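Lmo2119 protein (Listeria monocytogenes serovar 1/2a, PDB 5HQH) is of unknown function, represented here by its YbbR-like domain, one part of a longer protein that probably carries a signal sequence. Local coordinates at residues S30-T35 with V58-K63. Sequence-based numbering, arbitrary orientation. Where two conformers were deposited one is given.
Sequences SGIPET and VYADLK
Asp61 OD1 accepts the backbone N-H of Lys63 (N to OD1 3.1 Å), an Asx turn that spans Leu62, which meets Ile32 of segment 30-35. The N-H approaches from above the carboxylate plane, 39° out of it. Asp61 CB points away from the loop, Ala60 CB and Leu62 CB toward it. All contact with the loop runs through one methyl, CD1 of Ile32. Ile32 CD1 lies 3.7 Å from Ala60 CB. Leu62 reaches it tip to tip, with CD1 to CD1 of Ile32 at 3.8 Å. In Ile32, CG1 sits anti to the carbonyl carbon (chi1 -56°), and the extended chi2 of 170° carries CD1 to the strand side. Ile32 and Leu62 each have two conformers, so both contacts describe one state of Ile32, the Leu62 one less certainly. Ile32 also rests on Val18 and Val20 of strand 9-21 and on Val92 and Val94 of strand 84-98. Ala60 packs on Leu74, and its backbone bonds to Lys19. The loop between strands 27-30 and 35-42 lays one branched side chain over apolar residues of strands 9-21, 57-61 and 84-98. The contact is small and purely apolar, so it depends on shape and burial rather than directed bonds.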
ATOM      1  N   SER A  30       5.984  12.458   1.724  1.00 11.22           N
ATOM      2  CA  SER A  30       7.008  11.970   0.839  1.00 11.34           C
ATOM      3  C   SER A  30       7.574  10.695   1.465  1.00 11.47           C
ATOM      4  O   SER A  30       7.312  10.392   2.628  1.00 11.59           O
ATOM      5  CB  SER A  30       8.083  13.033   0.622  1.00 11.45           C
ATOM      6  OG  SER A  30       8.645  13.447   1.844  1.00 12.02           O
ATOM      7  N   GLY A  31       8.317   9.957   0.668  1.00 13.02           N
ATOM      8  CA  GLY A  31       8.963   8.737   1.137  1.00 14.83           C
ATOM      9  C   GLY A  31       8.303   7.404   0.812  1.00 15.22           C
ATOM     10  O   GLY A  31       8.996   6.381   0.882  1.00 18.89           O
ATOM     11  N   ILE A  32       7.040   7.368   0.483  0.70 15.71           N
ATOM     12  CA  ILE A  32       6.460   6.072   0.174  0.70 15.72           C
ATOM     13  C   ILE A  32       6.843   5.673  -1.279  0.70 14.69           C
ATOM     14  O   ILE A  32       6.854   6.513  -2.180  0.70 14.03           O
ATOM     15  CB  ILE A  32       4.966   6.086   0.450  0.70 16.78           C
ATOM     16  CG1 ILE A  32       4.750   6.496   1.911  0.70 17.41           C
ATOM     17  CG2 ILE A  32       4.337   4.719   0.221  0.70 17.49           C
ATOM     18  CD1 ILE A  32       3.315   6.784   2.243  0.70 18.32           C
ATOM     19  N   PRO A  33       7.254   4.398  -1.494  0.70 13.52           N
ATOM     20  CA  PRO A  33       7.511   4.023  -2.880  0.70 12.48           C
ATOM     21  C   PRO A  33       6.228   4.105  -3.710  0.70 11.75           C
ATOM     22  O   PRO A  33       5.155   3.846  -3.206  0.70 12.05           O
ATOM     23  CB  PRO A  33       7.987   2.567  -2.781  0.70 12.98           C
ATOM     24  CG  PRO A  33       7.434   2.086  -1.504  0.70 13.51           C
ATOM     25  CD  PRO A  33       7.531   3.283  -0.579  0.70 13.74           C
ATOM     26  N   GLU A  34       6.362   4.490  -4.974  1.00 11.19           N
ATOM     27  CA  GLU A  34       5.235   4.545  -5.916  1.00 11.11           C
ATOM     28  C   GLU A  34       4.740   3.145  -6.262  1.00 10.54           C
ATOM     29  O   GLU A  34       3.565   3.001  -6.515  1.00 12.29           O
ATOM     30  CB  GLU A  34       5.586   5.302  -7.178  1.00 11.55           C
ATOM     31  CG  GLU A  34       5.695   6.796  -6.913  1.00 12.13           C
ATOM     32  CD  GLU A  34       6.386   7.610  -7.965  1.00 12.97           C
ATOM     33  OE1 GLU A  34       6.569   7.149  -9.115  1.00 13.82           O
ATOM     34  OE2 GLU A  34       6.729   8.756  -7.595  1.00 13.08           O
ATOM     35  N   THR A  35       5.628   2.155  -6.217  1.00 10.42           N
ATOM     36  CA  THR A  35       5.201   0.766  -6.503  1.00 10.78           C
ATOM     37  C   THR A  35       5.895  -0.222  -5.596  1.00 10.61           C
ATOM     38  O   THR A  35       7.001   0.044  -5.069  1.00 11.11           O
ATOM     39  CB  THR A  35       5.439   0.316  -7.957  1.00 12.17           C
ATOM     40  OG1 THR A  35       6.851   0.118  -8.188  1.00 14.91           O
ATOM     41  CG2 THR A  35       4.838   1.263  -8.942  1.00 12.21           C
ATOM     42  N   VAL A  58      -3.217  -1.705  -2.639  1.00  8.78           N
ATOM     43  CA  VAL A  58      -2.181  -1.606  -1.617  1.00  8.35           C
ATOM     44  C   VAL A  58      -2.153  -0.154  -1.165  1.00  7.77           C
ATOM     45  O   VAL A  58      -2.198   0.746  -1.999  1.00  8.85           O
ATOM     46  CB  VAL A  58      -0.794  -1.985  -2.159  1.00  8.70           C
ATOM     47  CG1 VAL A  58       0.255  -1.873  -1.061  1.00  9.22           C
ATOM     48  CG2 VAL A  58      -0.817  -3.392  -2.731  1.00  9.60           C
ATOM     49  N   TYR A  59      -2.140   0.054   0.147  1.00  7.63           N
ATOM     50  CA  TYR A  59      -2.192   1.402   0.673  1.00  7.90           C
ATOM     51  C   TYR A  59      -1.406   1.606   1.953  1.00  8.07           C
ATOM     52  O   TYR A  59      -1.219   0.695   2.757  1.00  8.47           O
ATOM     53  CB  TYR A  59      -3.639   1.831   0.897  1.00  7.95           C
ATOM     54  CG  TYR A  59      -4.443   1.050   1.938  1.00  7.96           C
ATOM     55  CD1 TYR A  59      -4.997  -0.178   1.617  1.00  7.93           C
ATOM     56  CD2 TYR A  59      -4.731   1.580   3.201  1.00  8.81           C
ATOM     57  CE1 TYR A  59      -5.749  -0.880   2.523  1.00  8.29           C
ATOM     58  CE2 TYR A  59      -5.508   0.867   4.111  1.00  8.54           C
ATOM     59  CZ  TYR A  59      -6.034  -0.350   3.752  1.00  8.67           C
ATOM     60  OH  TYR A  59      -6.835  -1.028   4.656  1.00  9.42           O
ATOM     61  N   ALA A  60      -0.990   2.863   2.127  1.00  9.20           N
ATOM     62  CA  ALA A  60      -0.406   3.372   3.364  1.00 10.10           C
ATOM     63  C   ALA A  60      -1.469   4.307   3.944  1.00 10.11           C
ATOM     64  O   ALA A  60      -1.793   5.333   3.349  1.00 10.53           O
ATOM     65  CB  ALA A  60       0.911   4.126   3.119  1.00 11.29           C
ATOM     66  N   ASP A  61      -1.976   3.972   5.133  1.00  9.60           N
ATOM     67  CA  ASP A  61      -2.973   4.819   5.793  1.00 10.55           C
ATOM     68  C   ASP A  61      -2.303   5.688   6.843  1.00 10.75           C
ATOM     69  O   ASP A  61      -1.885   5.208   7.905  1.00 12.25           O
ATOM     70  CB  ASP A  61      -4.068   4.002   6.433  1.00 11.37           C
ATOM     71  CG  ASP A  61      -5.234   4.861   6.879  1.00 13.15           C
ATOM     72  OD1 ASP A  61      -5.214   6.098   6.732  1.00 14.38           O
ATOM     73  OD2 ASP A  61      -6.231   4.318   7.375  1.00 14.21           O
ATOM     74  N   LEU A  62      -2.195   6.968   6.522  0.50 10.54           N
ATOM     75  CA  LEU A  62      -1.559   7.932   7.414  0.50 11.27           C
ATOM     76  C   LEU A  62      -2.555   8.950   7.925  0.50 11.53           C
ATOM     77  O   LEU A  62      -2.189  10.072   8.289  0.50 12.10           O
ATOM     78  CB  LEU A  62      -0.401   8.591   6.682  0.50 11.56           C
ATOM     79  CG  LEU A  62       0.690   7.551   6.409  0.50 12.10           C
ATOM     80  CD1 LEU A  62       1.664   8.049   5.372  0.50 13.04           C
ATOM     81  CD2 LEU A  62       1.400   7.150   7.693  0.50 12.99           C
ATOM     82  N   LYS A  63      -3.824   8.554   7.988  1.00 12.15           N
ATOM     83  CA  LYS A  63      -4.860   9.466   8.472  1.00 13.83           C
ATOM     84  C   LYS A  63      -4.682   9.930   9.887  1.00 14.61           C
ATOM     85  O   LYS A  63      -5.058  11.048  10.200  1.00 16.98           O
ATOM     86  CB  LYS A  63      -6.259   8.848   8.318  1.00 15.72           C
ATOM     87  CG  LYS A  63      -7.451   9.819   8.443  1.00 19.96           C
ATOM     88  CD  LYS A  63      -7.535  10.843   7.304  1.00 22.36           C
ATOM     89  CE  LYS A  63      -7.509  10.250   5.901  1.00 23.09           C
ATOM     90  NZ  LYS A  63      -8.582   9.234   5.651  1.00 24.03           N
TER